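Haloacid dehalogenase/epoxide hydrolase family (Corynebacterium glutamicum ATCC 13032, PDB 2PR7) is an uncharacterised protein of the haloacid dehalogenase-like hydrolase family that binds a calcium ion and probably acts as a hydrolase. Local coordinates at residues K31-G36 with F131-E136; R24-A29 with V125-L130; K63-G68 with F80-D85. One frame throughout, in Å; residues are numbered along the deposited sequence. Where two conformers were deposited one is given.

Contact 1 (K31-G36 with F131-E136); sequences KKNGVG and FGLEGE
Val35 meets the ring of Phe131 with both of its methyl groups, and this pair forms the tight half of the contact. CG2 comes within 3.5 Å of Phe131 CD1. CG1, which lies anti to the backbone N (chi1 172°), reaches further round the ring, toward CE1, and sits 4.2 Å from the Phe131 ring centroid, 29° off the ring normal, an off-centre CH-pi contact. The two side chains cross at about a right angle, and both also rest on Leu5 of strand 4-7, which carries the contact down to the central sheet. Two residues back, the packing gives way to solvent. Asn33 brings its amide up to one methyl of Leu133, with ND2 3.6 Å from Leu133 CD2, while the stronger hold on ND2 is the carbonyl O of Ala29 in the preceding helical turn. Ordered water does the rest: one molecule accepts from Asn33 ND2 and from Glu134 N (3.0 Å), and a second donates to Asn33 OD1 (3.0 Å) and to Gly132 O. Both ends of the amide are thus tied to the C-terminal tail through water. Gly34 and Gly132, each with positive phi, turn the chain out of helices 17-32 and 120-131. At Gly34, whose N bonds to Lys31 O, the exit is a Schellman motif, here leading into strand 36-41 of a Rossmann-like HAD core.

Contact 2 (R24-A29 with V125-L130); sequences RNLLAA and VEIVGL. With EDO (1,2-ethanediol), chain D.
Of residues 24-29, Leu26 alone touches residues 125-130, splitting its two methyl groups between neighbouring residues of the partner. CD1 goes to Val128, 3.9 Å from its CG2, and CD2 goes to Ile127, 4.1 Å from Ile127 CG2 and 4.2 Å from Ile127 CD1. Leu26 points at the partner helix from its CB onward, and with CG anti to the backbone N (chi1 -179°) the fork ends up beside its own carbonyl carbon, with one methyl for each partner residue. Ile127 receives CD2 with the ends of both its branches, whereas Val128 offers a single methyl. With CA atoms 8.3 Å apart at Leu26 and Val128, the helices are bridged by side-chain ends, and the interface is wholly apolar. Both helices lie on one face of the parallel sheet, as in the three-layer alpha/beta/alpha sandwich of Rossmann-like HAD proteins; Ile127 also touches Val97 of strand 94-98, and Leu133 and Phe137 of the C-terminal tail add to the packing on Leu26 and Val128, respectively. Apart from this apolar junction, Arg24 stretches its chain, extended from CG to NE, to a 1,2-ethanediol probably taken from the crystallisation liquor. The diol O1 sits at the edge of the guanidinium, near its plane, receiving a bond from Arg24 NE (3.0 Å, 146° at the hydrogen) and a weak one from Arg24 NH2 (3.2 Å). Gln20 and the carbonyl O of Leu13 bind the same diol.

Contact 3 (K63-G68 with F80-D85); sequences KVLLSG and FQAAAD
Leu65 projects from strand 63-66 toward helix 77-86 and meets it with one methyl group, CD1, set down between two consecutive alanines. Its CG lies anti to the carbonyl carbon (chi1 -69°) and the chain then runs on extended to CD1 (chi2 -177°), which carries this methyl right onto the helix backbone. CD1 lies 3.5 Å from Ala83 CA and equally close to Ala82 O. The alanine methyls are turned differently: the CB of Ala82 points toward the strand and stands 4.0 Å from Leu65 CD1, whereas the CB of Ala83 leaves its backbone at an angle to that direction and lies 4.2 Å from the same methyl. Small residues let the strand and helix come near, with the CA atoms of Leu65 and Ala83 7.0 Å apart. Phe80 and Ala84 turn away from this strand and pack on strand 94-98, and Phe80 also touches Leu40 of strand 36-41. Helix 77-86 belongs to the connection from the edge strand 63-66 to strand 94-98, as expected for a Rossmann-like HAD core. The meeting is one of dispersion between a leucine methyl, two alanines and the helix backbone, implying that shape rather than directional polar bonding fits the helix against Leu65.

In the fold
Contacts 1 and 2 form one continuous region, their centres 6 Å apart, in which helix 17-32 meets the C-terminal helix and tail. Leu133 joins them: its CD1 lies 3.6 Å from Leu26 CD1, and its N makes a probable hydrogen bond to Val128 O at 3.1 Å. Contact 3 stands on the opposite side of the chain's centre, about 21 Å from contact 1 and 20 Å from contact 2 between centres, and is nested in sequence inside the loops both close. The calcium ion, bound by Asp8, Ala10 and Asp99, lies about 13 Å from the side chains of both Ile127 and Leu65, so contacts 2 and 3 are removed from the metal site.

Contact 1 (K31-G36 with F131-E136)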
ATOM      1  N   LYS A  31       3.524  -0.157  11.273  1.00 21.31           N
ATOM      2  CA  LYS A  31       4.708  -0.974  11.511  0.80 24.44           C
ATOM      3  C   LYS A  31       4.821  -1.382  13.001  1.00 22.11           C
ATOM      4  O   LYS A  31       5.080  -2.583  13.347  1.00 22.56           O
ATOM      5  CB  LYS A  31       5.948  -0.209  11.052  0.80 26.45           C
ATOM      6  CG  LYS A  31       7.268  -0.980  11.166  0.80 33.89           C
ATOM      7  CD  LYS A  31       8.413  -0.193  10.492  0.80 32.66           C
ATOM      8  CE  LYS A  31       9.736  -0.330  11.217  0.80 39.99           C
ATOM      9  NZ  LYS A  31      10.837   0.386  10.491  0.80 44.44           N
ATOM     10  N   LYS A  32       4.629  -0.434  13.904  1.00 21.13           N
ATOM     11  CA  LYS A  32       4.720  -0.731  15.350  1.00 21.30           C
ATOM     12  C   LYS A  32       3.683  -1.737  15.816  1.00 21.24           C
ATOM     13  O   LYS A  32       3.904  -2.446  16.792  1.00 24.48           O
ATOM     14  CB  LYS A  32       4.533   0.536  16.175  1.00 22.46           C
ATOM     15  CG  LYS A  32       5.731   1.488  16.079  1.00 30.71           C
ATOM     16  N   ASN A  33       2.525  -1.740  15.187  1.00 20.78           N
ATOM     17  CA  ASN A  33       1.472  -2.702  15.470  1.00 18.45           C
ATOM     18  C   ASN A  33       1.725  -4.066  14.755  1.00 20.13           C
ATOM     19  O   ASN A  33       0.917  -4.970  14.845  1.00 21.56           O
ATOM     20  CB  ASN A  33       0.103  -2.125  15.092  1.00 22.13           C
ATOM     21  CG  ASN A  33      -0.491  -1.211  16.164  1.00 29.68           C
ATOM     22  OD1 ASN A  33      -1.363  -1.624  16.940  1.00 35.41           O
ATOM     23  ND2 ASN A  33      -0.041   0.036  16.193  1.00 24.52           N
ATOM     24  N   GLY A  34       2.862  -4.220  14.081  1.00 19.13           N
ATOM     25  CA  GLY A  34       3.160  -5.466  13.377  1.00 20.11           C
ATOM     26  C   GLY A  34       2.541  -5.612  12.008  1.00 21.83           C
ATOM     27  O   GLY A  34       2.512  -6.701  11.460  1.00 24.71           O
ATOM     28  N   VAL A  35       2.009  -4.540  11.446  1.00 19.01           N
ATOM     29  CA  VAL A  35       1.394  -4.616  10.122  1.00 19.48           C
ATOM     30  C   VAL A  35       2.497  -4.646   9.088  1.00 20.17           C
ATOM     31  O   VAL A  35       3.367  -3.825   9.122  1.00 18.95           O
ATOM     32  CB  VAL A  35       0.486  -3.415   9.913  1.00 17.24           C
ATOM     33  CG1 VAL A  35      -0.031  -3.341   8.437  1.00 18.39           C
ATOM     34  CG2 VAL A  35      -0.683  -3.495  10.881  1.00 20.87           C
ATOM     35  N   GLY A  36       2.484  -5.601   8.172  1.00 19.30           N
ATOM     36  CA  GLY A  36       3.429  -5.588   7.065  1.00 20.73           C
ATOM     37  C   GLY A  36       2.999  -4.594   5.998  1.00 21.33           C
ATOM     38  O   GLY A  36       1.818  -4.395   5.772  1.00 19.47           O
ATOM     39  N   PHE A 131      -7.036  -1.661  10.944  1.00 20.48           N
ATOM     40  CA  PHE A 131      -5.838  -2.109  11.667  1.00 22.75           C
ATOM     41  C   PHE A 131      -5.905  -1.894  13.159  1.00 23.61           C
ATOM     42  O   PHE A 131      -5.038  -2.384  13.880  1.00 27.43           O
ATOM     43  CB  PHE A 131      -4.577  -1.478  11.032  1.00 21.77           C
ATOM     44  CG  PHE A 131      -4.320  -1.999   9.659  1.00 21.91           C
ATOM     45  CD1 PHE A 131      -3.899  -3.310   9.494  1.00 25.52           C
ATOM     46  CD2 PHE A 131      -4.539  -1.241   8.535  1.00 25.40           C
ATOM     47  CE1 PHE A 131      -3.696  -3.830   8.228  1.00 24.09           C
ATOM     48  CE2 PHE A 131      -4.333  -1.774   7.260  1.00 24.20           C
ATOM     49  CZ  PHE A 131      -3.902  -3.064   7.125  1.00 23.49           C
ATOM     50  N   GLY A 132      -6.944  -1.204  13.649  1.00 21.77           N
ATOM     51  CA  GLY A 132      -7.107  -0.955  15.090  1.00 20.55           C
ATOM     52  C   GLY A 132      -6.074  -0.054  15.683  1.00 21.53           C
ATOM     53  O   GLY A 132      -5.726  -0.222  16.840  1.00 20.55           O
ATOM     54  N   LEU A 133      -5.645   0.922  14.908  1.00 22.34           N
ATOM     55  CA  LEU A 133      -4.644   1.875  15.344  1.00 20.59           C
ATOM     56  C   LEU A 133      -5.290   2.879  16.293  1.00 25.46           C
ATOM     57  O   LEU A 133      -6.490   3.168  16.198  1.00 26.99           O
ATOM     58  CB  LEU A 133      -3.999   2.562  14.148  1.00 20.25           C
ATOM     59  CG  LEU A 133      -3.451   1.679  13.041  1.00 21.45           C
ATOM     60  CD1 LEU A 133      -2.824   2.573  11.987  1.00 24.54           C
ATOM     61  CD2 LEU A 133      -2.449   0.616  13.556  1.00 22.68           C
ATOM     62  N   GLU A 134      -4.487   3.391  17.210  1.00 26.98           N
ATOM     63  CA  GLU A 134      -4.982   4.295  18.232  0.50 27.03           C
ATOM     64  C   GLU A 134      -4.550   5.725  17.903  1.00 29.27           C
ATOM     65  O   GLU A 134      -3.429   5.962  17.472  1.00 32.66           O
ATOM     66  CB  GLU A 134      -4.491   3.852  19.612  0.50 28.48           C
ATOM     67  CG  GLU A 134      -5.331   2.734  20.253  0.50 31.25           C
ATOM     68  N   GLY A 135      -5.480   6.661  18.075  1.00 27.17           N
ATOM     69  CA  GLY A 135      -5.228   8.080  17.816  1.00 27.22           C
ATOM     70  C   GLY A 135      -5.794   8.603  16.508  1.00 26.07           C
ATOM     71  O   GLY A 135      -6.413   7.863  15.726  1.00 24.91           O
ATOM     72  N   GLU A 136      -5.596   9.892  16.278  1.00 21.42           N
ATOM     73  CA  GLU A 136      -6.026  10.533  15.040  1.00 23.69           C
ATOM     74  C   GLU A 136      -4.829  10.692  14.116  1.00 21.13           C
ATOM     75  O   GLU A 136      -3.834  11.269  14.484  1.00 24.87           O
ATOM     76  CB  GLU A 136      -6.617  11.904  15.304  1.00 20.49           C
ATOM     77  CG  GLU A 136      -7.780  11.966  16.212  1.00 25.47           C
ATOM     78  CD  GLU A 136      -8.224  13.425  16.432  1.00 25.32           C
ATOM     79  OE1 GLU A 136      -8.514  14.083  15.407  1.00 30.64           O
ATOM     80  OE2 GLU A 136      -8.277  13.881  17.594  1.00 26.65           O
TER
HETATM   81  O   HOH W   1      -1.610   2.665  17.376  1.00 41.04           O
HETATM   82  O   HOH W   2      -3.053   0.158  18.621  1.00 47.21           O

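Contact 2 (R24-A29 with V125-L130)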
ATOM      1  N   ARG A  24       3.514   9.163   6.661  1.00 17.69           N
ATOM      2  CA  ARG A  24       4.677   8.640   7.359  1.00 16.16           C
ATOM      3  C   ARG A  24       4.340   8.261   8.786  1.00 15.16           C
ATOM      4  O   ARG A  24       4.743   7.230   9.291  1.00 18.05           O
ATOM      5  CB  ARG A  24       5.839   9.614   7.306  1.00 19.23           C
ATOM      6  CG  ARG A  24       6.522   9.577   5.951  1.00 26.23           C
ATOM      7  CD  ARG A  24       7.671  10.505   5.885  1.00 32.40           C
ATOM      8  NE  ARG A  24       8.274  10.460   4.546  1.00 36.55           N
ATOM      9  CZ  ARG A  24       9.484   9.974   4.267  1.00 38.20           C
ATOM     10  NH1 ARG A  24      10.288   9.519   5.232  1.00 38.29           N
ATOM     11  NH2 ARG A  24       9.904   9.984   3.009  1.00 37.71           N
ATOM     12  N   ASN A  25       3.497   9.055   9.425  1.00 15.61           N
ATOM     13  CA  ASN A  25       3.073   8.773  10.761  1.00 16.22           C
ATOM     14  C   ASN A  25       2.145   7.539  10.778  1.00 16.71           C
ATOM     15  O   ASN A  25       2.257   6.700  11.678  1.00 17.63           O
ATOM     16  CB  ASN A  25       2.387  10.030  11.358  1.00 19.04           C
ATOM     17  CG  ASN A  25       1.957   9.832  12.753  1.00 27.09           C
ATOM     18  OD1 ASN A  25       2.783   9.573  13.633  1.00 30.60           O
ATOM     19  ND2 ASN A  25       0.650   9.939  12.999  1.00 28.06           N
ATOM     20  N   LEU A  26       1.266   7.449   9.829  1.00 17.53           N
ATOM     21  CA  LEU A  26       0.372   6.316   9.747  1.00 17.03           C
ATOM     22  C   LEU A  26       1.167   5.003   9.511  1.00 16.55           C
ATOM     23  O   LEU A  26       0.970   4.024  10.216  1.00 18.18           O
ATOM     24  CB  LEU A  26      -0.637   6.539   8.627  1.00 17.49           C
ATOM     25  CG  LEU A  26      -1.695   5.492   8.375  1.00 17.78           C
ATOM     26  CD1 LEU A  26      -2.539   5.295   9.642  1.00 19.56           C
ATOM     27  CD2 LEU A  26      -2.529   5.945   7.175  1.00 21.20           C
ATOM     28  N   LEU A  27       2.096   5.012   8.565  1.00 18.54           N
ATOM     29  CA  LEU A  27       2.908   3.833   8.266  1.00 19.12           C
ATOM     30  C   LEU A  27       3.756   3.471   9.454  1.00 16.35           C
ATOM     31  O   LEU A  27       3.976   2.264   9.696  1.00 19.88           O
ATOM     32  CB  LEU A  27       3.761   4.034   7.014  1.00 18.72           C
ATOM     33  CG  LEU A  27       2.999   4.139   5.667  1.00 18.61           C
ATOM     34  CD1 LEU A  27       3.936   4.691   4.600  1.00 18.07           C
ATOM     35  CD2 LEU A  27       2.423   2.776   5.281  1.00 19.82           C
ATOM     36  N   ALA A  28       4.290   4.444  10.171  1.00 17.69           N
ATOM     37  CA  ALA A  28       5.067   4.140  11.364  1.00 19.68           C
ATOM     38  C   ALA A  28       4.209   3.473  12.423  1.00 15.81           C
ATOM     39  O   ALA A  28       4.651   2.507  13.088  1.00 17.45           O
ATOM     40  CB  ALA A  28       5.645   5.346  11.940  1.00 19.60           C
ATOM     41  N   ALA A  29       3.006   3.976  12.617  1.00 17.71           N
ATOM     42  CA  ALA A  29       2.076   3.316  13.563  1.00 16.66           C
ATOM     43  C   ALA A  29       1.719   1.904  13.141  1.00 20.34           C
ATOM     44  O   ALA A  29       1.634   1.025  13.975  1.00 20.47           O
ATOM     45  CB  ALA A  29       0.798   4.178  13.793  1.00 17.01           C
ATOM     46  N   VAL A 125      -9.688   7.086   7.917  1.00 20.29           N
ATOM     47  CA  VAL A 125     -10.698   6.517   8.823  1.00 22.62           C
ATOM     48  C   VAL A 125     -10.788   5.001   8.638  1.00 19.84           C
ATOM     49  O   VAL A 125     -10.814   4.237   9.606  1.00 19.52           O
ATOM     50  CB  VAL A 125     -12.086   7.152   8.556  1.00 23.94           C
ATOM     51  CG1 VAL A 125     -13.183   6.450   9.343  1.00 27.85           C
ATOM     52  CG2 VAL A 125     -12.065   8.578   8.937  1.00 27.08           C
ATOM     53  N   GLU A 126     -10.872   4.571   7.371  1.00 19.11           N
ATOM     54  CA  GLU A 126     -10.930   3.176   7.011  1.00 20.19           C
ATOM     55  C   GLU A 126      -9.673   2.449   7.430  1.00 18.93           C
ATOM     56  O   GLU A 126      -9.724   1.353   7.958  1.00 19.13           O
ATOM     57  CB  GLU A 126     -11.164   3.019   5.510  1.00 20.93           C
ATOM     58  CG  GLU A 126     -12.414   3.768   5.049  1.00 23.17           C
ATOM     59  CD  GLU A 126     -12.736   3.502   3.613  1.00 28.54           C
ATOM     60  OE1 GLU A 126     -12.553   2.348   3.170  1.00 36.50           O
ATOM     61  OE2 GLU A 126     -13.152   4.459   2.929  1.00 43.44           O
ATOM     62  N   ILE A 127      -8.507   3.030   7.148  1.00 18.16           N
ATOM     63  CA  ILE A 127      -7.282   2.324   7.408  1.00 18.42           C
ATOM     64  C   ILE A 127      -7.134   2.102   8.896  1.00 17.81           C
ATOM     65  O   ILE A 127      -6.798   1.039   9.359  1.00 17.76           O
ATOM     66  CB  ILE A 127      -6.062   3.091   6.787  1.00 20.60           C
ATOM     67  CG1 ILE A 127      -6.181   3.130   5.261  1.00 19.22           C
ATOM     68  CG2 ILE A 127      -4.752   2.442   7.238  1.00 22.24           C
ATOM     69  CD1 ILE A 127      -5.287   4.220   4.592  1.00 20.66           C
ATOM     70  N   VAL A 128      -7.280   3.185   9.664  1.00 15.75           N
ATOM     71  CA  VAL A 128      -7.130   3.133  11.088  1.00 19.08           C
ATOM     72  C   VAL A 128      -8.088   2.128  11.714  1.00 18.22           C
ATOM     73  O   VAL A 128      -7.714   1.375  12.616  1.00 18.72           O
ATOM     74  CB  VAL A 128      -7.313   4.546  11.663  1.00 18.67           C
ATOM     75  CG1 VAL A 128      -7.541   4.473  13.150  1.00 19.02           C
ATOM     76  CG2 VAL A 128      -6.081   5.490  11.310  1.00 17.70           C
ATOM     77  N   GLY A 129      -9.315   2.080  11.193  1.00 18.72           N
ATOM     78  CA  GLY A 129     -10.331   1.150  11.696  1.00 17.52           C
ATOM     79  C   GLY A 129      -9.977  -0.307  11.410  1.00 17.30           C
ATOM     80  O   GLY A 129     -10.131  -1.161  12.277  1.00 18.96           O
ATOM     81  N   LEU A 130      -9.497  -0.575  10.210  1.00 17.01           N
ATOM     82  CA  LEU A 130      -9.140  -1.914   9.769  1.00 17.59           C
ATOM     83  C   LEU A 130      -7.991  -2.503  10.576  1.00 22.06           C
ATOM     84  O   LEU A 130      -7.990  -3.684  10.884  1.00 23.88           O
ATOM     85  CB  LEU A 130      -8.801  -1.880   8.301  1.00 18.98           C
ATOM     86  CG  LEU A 130     -10.000  -1.863   7.359  1.00 17.42           C
ATOM     87  CD1 LEU A 130      -9.552  -1.385   5.939  1.00 20.67           C
ATOM     88  CD2 LEU A 130     -10.770  -3.187   7.311  1.00 17.50           C
TER
HETATM   89  C1  EDO D 138       6.442   9.122   1.581  1.00 42.14           C
HETATM   90  O1  EDO D 138       6.895  10.440   1.904  1.00 35.51           O
HETATM   91  C2  EDO D 138       5.183   8.940   2.389  1.00 38.11           C
HETATM   92  O2  EDO D 138       4.130   9.625   1.694  1.00 44.85           O

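Contact 3 (K63-G68 with F80-D85)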
ATOM      1  N   LYS A  63       8.528  -3.413   1.863  1.00 19.02           N
ATOM      2  CA  LYS A  63       8.893  -3.782   0.517  1.00 20.18           C
ATOM      3  C   LYS A  63       8.311  -2.820  -0.518  1.00 19.59           C
ATOM      4  O   LYS A  63       7.220  -2.329  -0.342  1.00 19.60           O
ATOM      5  CB  LYS A  63       8.360  -5.159   0.219  1.00 21.69           C
ATOM      6  CG  LYS A  63       8.805  -6.276   1.152  1.00 30.25           C
ATOM      7  CD  LYS A  63      10.194  -6.748   0.850  1.00 30.89           C
ATOM      8  CE  LYS A  63      10.508  -7.991   1.669  1.00 43.94           C
ATOM      9  NZ  LYS A  63      10.021  -7.846   3.071  1.00 51.11           N
ATOM     10  N   VAL A  64       9.015  -2.670  -1.635  1.00 18.56           N
ATOM     11  CA  VAL A  64       8.541  -1.936  -2.784  1.00 19.19           C
ATOM     12  C   VAL A  64       8.535  -2.892  -3.983  1.00 19.78           C
ATOM     13  O   VAL A  64       9.568  -3.516  -4.307  1.00 20.38           O
ATOM     14  CB  VAL A  64       9.465  -0.712  -3.054  1.00 18.24           C
ATOM     15  CG1 VAL A  64       9.222  -0.126  -4.446  1.00 19.79           C
ATOM     16  CG2 VAL A  64       9.288   0.383  -1.976  1.00 21.63           C
ATOM     17  N   LEU A  65       7.385  -2.987  -4.635  1.00 18.56           N
ATOM     18  CA  LEU A  65       7.199  -3.803  -5.839  1.00 18.98           C
ATOM     19  C   LEU A  65       6.729  -2.910  -6.990  1.00 20.87           C
ATOM     20  O   LEU A  65       5.759  -2.158  -6.836  1.00 19.74           O
ATOM     21  CB  LEU A  65       6.158  -4.933  -5.639  1.00 19.92           C
ATOM     22  CG  LEU A  65       6.543  -6.065  -4.696  1.00 21.82           C
ATOM     23  CD1 LEU A  65       5.412  -7.122  -4.685  1.00 23.79           C
ATOM     24  CD2 LEU A  65       7.859  -6.669  -5.081  1.00 28.29           C
ATOM     25  N   LEU A  66       7.394  -2.993  -8.153  1.00 18.45           N
ATOM     26  CA  LEU A  66       7.096  -2.138  -9.293  1.00 18.60           C
ATOM     27  C   LEU A  66       6.750  -3.029 -10.470  1.00 16.80           C
ATOM     28  O   LEU A  66       7.519  -3.957 -10.815  1.00 16.89           O
ATOM     29  CB  LEU A  66       8.328  -1.310  -9.637  1.00 17.98           C
ATOM     30  CG  LEU A  66       8.807  -0.454  -8.447  1.00 20.54           C
ATOM     31  CD1 LEU A  66      10.245   0.104  -8.495  1.00 23.44           C
ATOM     32  CD2 LEU A  66       7.804   0.706  -8.182  1.00 29.35           C
ATOM     33  N   SER A  67       5.599  -2.782 -11.082  1.00 17.66           N
ATOM     34  CA  SER A  67       5.132  -3.619 -12.186  1.00 19.42           C
ATOM     35  C   SER A  67       6.194  -3.842 -13.292  1.00 19.31           C
ATOM     36  O   SER A  67       6.291  -4.936 -13.815  1.00 20.77           O
ATOM     37  CB  SER A  67       3.887  -3.001 -12.791  1.00 19.41           C
ATOM     38  OG  SER A  67       4.157  -1.723 -13.335  1.00 20.25           O
ATOM     39  N   GLY A  68       6.968  -2.820 -13.644  1.00 17.22           N
ATOM     40  CA  GLY A  68       7.955  -2.952 -14.714  1.00 17.34           C
ATOM     41  C   GLY A  68       9.052  -3.957 -14.397  1.00 17.56           C
ATOM     42  O   GLY A  68       9.788  -4.371 -15.291  1.00 19.09           O
ATOM     43  N   PHE A  80      -1.298  -8.533  -7.022  1.00 19.94           N
ATOM     44  CA  PHE A  80      -1.666  -8.559  -5.589  1.00 20.24           C
ATOM     45  C   PHE A  80      -1.042  -9.717  -4.829  1.00 20.09           C
ATOM     46  O   PHE A  80      -0.578  -9.543  -3.688  1.00 20.63           O
ATOM     47  CB  PHE A  80      -3.190  -8.538  -5.418  1.00 21.28           C
ATOM     48  CG  PHE A  80      -3.844  -7.357  -6.074  1.00 21.09           C
ATOM     49  CD1 PHE A  80      -3.432  -6.081  -5.770  1.00 20.65           C
ATOM     50  CD2 PHE A  80      -4.831  -7.510  -7.021  1.00 26.69           C
ATOM     51  CE1 PHE A  80      -4.003  -4.990  -6.359  1.00 22.18           C
ATOM     52  CE2 PHE A  80      -5.395  -6.412  -7.630  1.00 23.83           C
ATOM     53  CZ  PHE A  80      -4.958  -5.154  -7.302  1.00 19.95           C
ATOM     54  N   GLN A  81      -1.000 -10.880  -5.486  1.00 20.76           N
ATOM     55  CA  GLN A  81      -0.405 -12.087  -4.926  1.00 20.66           C
ATOM     56  C   GLN A  81       1.066 -11.864  -4.631  1.00 19.59           C
ATOM     57  O   GLN A  81       1.576 -12.311  -3.596  1.00 21.76           O
ATOM     58  CB  GLN A  81      -0.574 -13.261  -5.888  1.00 20.50           C
ATOM     59  CG  GLN A  81      -0.118 -14.603  -5.314  1.00 19.85           C
ATOM     60  CD  GLN A  81      -0.969 -15.062  -4.165  1.00 24.08           C
ATOM     61  OE1 GLN A  81      -0.543 -15.018  -3.017  1.00 31.44           O
ATOM     62  NE2 GLN A  81      -2.188 -15.482  -4.455  1.00 25.14           N
ATOM     63  N   ALA A  82       1.757 -11.157  -5.521  1.00 19.40           N
ATOM     64  CA  ALA A  82       3.184 -10.897  -5.330  1.00 19.98           C
ATOM     65  C   ALA A  82       3.384 -10.012  -4.100  1.00 19.71           C
ATOM     66  O   ALA A  82       4.319 -10.190  -3.304  1.00 20.29           O
ATOM     67  CB  ALA A  82       3.775 -10.222  -6.577  1.00 21.12           C
ATOM     68  N   ALA A  83       2.489  -9.028  -3.949  1.00 19.35           N
ATOM     69  CA  ALA A  83       2.583  -8.108  -2.820  1.00 18.98           C
ATOM     70  C   ALA A  83       2.349  -8.843  -1.492  1.00 17.78           C
ATOM     71  O   ALA A  83       3.135  -8.705  -0.539  1.00 20.38           O
ATOM     72  CB  ALA A  83       1.574  -6.997  -2.992  1.00 19.11           C
ATOM     73  N   ALA A  84       1.316  -9.698  -1.482  1.00 20.06           N
ATOM     74  CA  ALA A  84       0.989 -10.488  -0.309  1.00 18.81           C
ATOM     75  C   ALA A  84       2.171 -11.415   0.015  1.00 20.29           C
ATOM     76  O   ALA A  84       2.658 -11.478   1.172  1.00 20.10           O
ATOM     77  CB  ALA A  84      -0.308 -11.268  -0.536  1.00 19.41           C
ATOM     78  N   ASP A  85       2.643 -12.143  -1.002  1.00 22.80           N
ATOM     79  CA  ASP A  85       3.821 -13.018  -0.848  1.00 23.40           C
ATOM     80  C   ASP A  85       5.027 -12.278  -0.251  1.00 21.88           C
ATOM     81  O   ASP A  85       5.725 -12.829   0.611  1.00 22.20           O
ATOM     82  CB  ASP A  85       4.226 -13.660  -2.197  1.00 24.92           C
ATOM     83  CG  ASP A  85       3.211 -14.699  -2.709  1.00 24.77           C
ATOM     84  OD1 ASP A  85       2.275 -15.088  -1.986  1.00 26.60           O
ATOM     85  OD2 ASP A  85       3.354 -15.130  -3.866  1.00 29.18           O
TER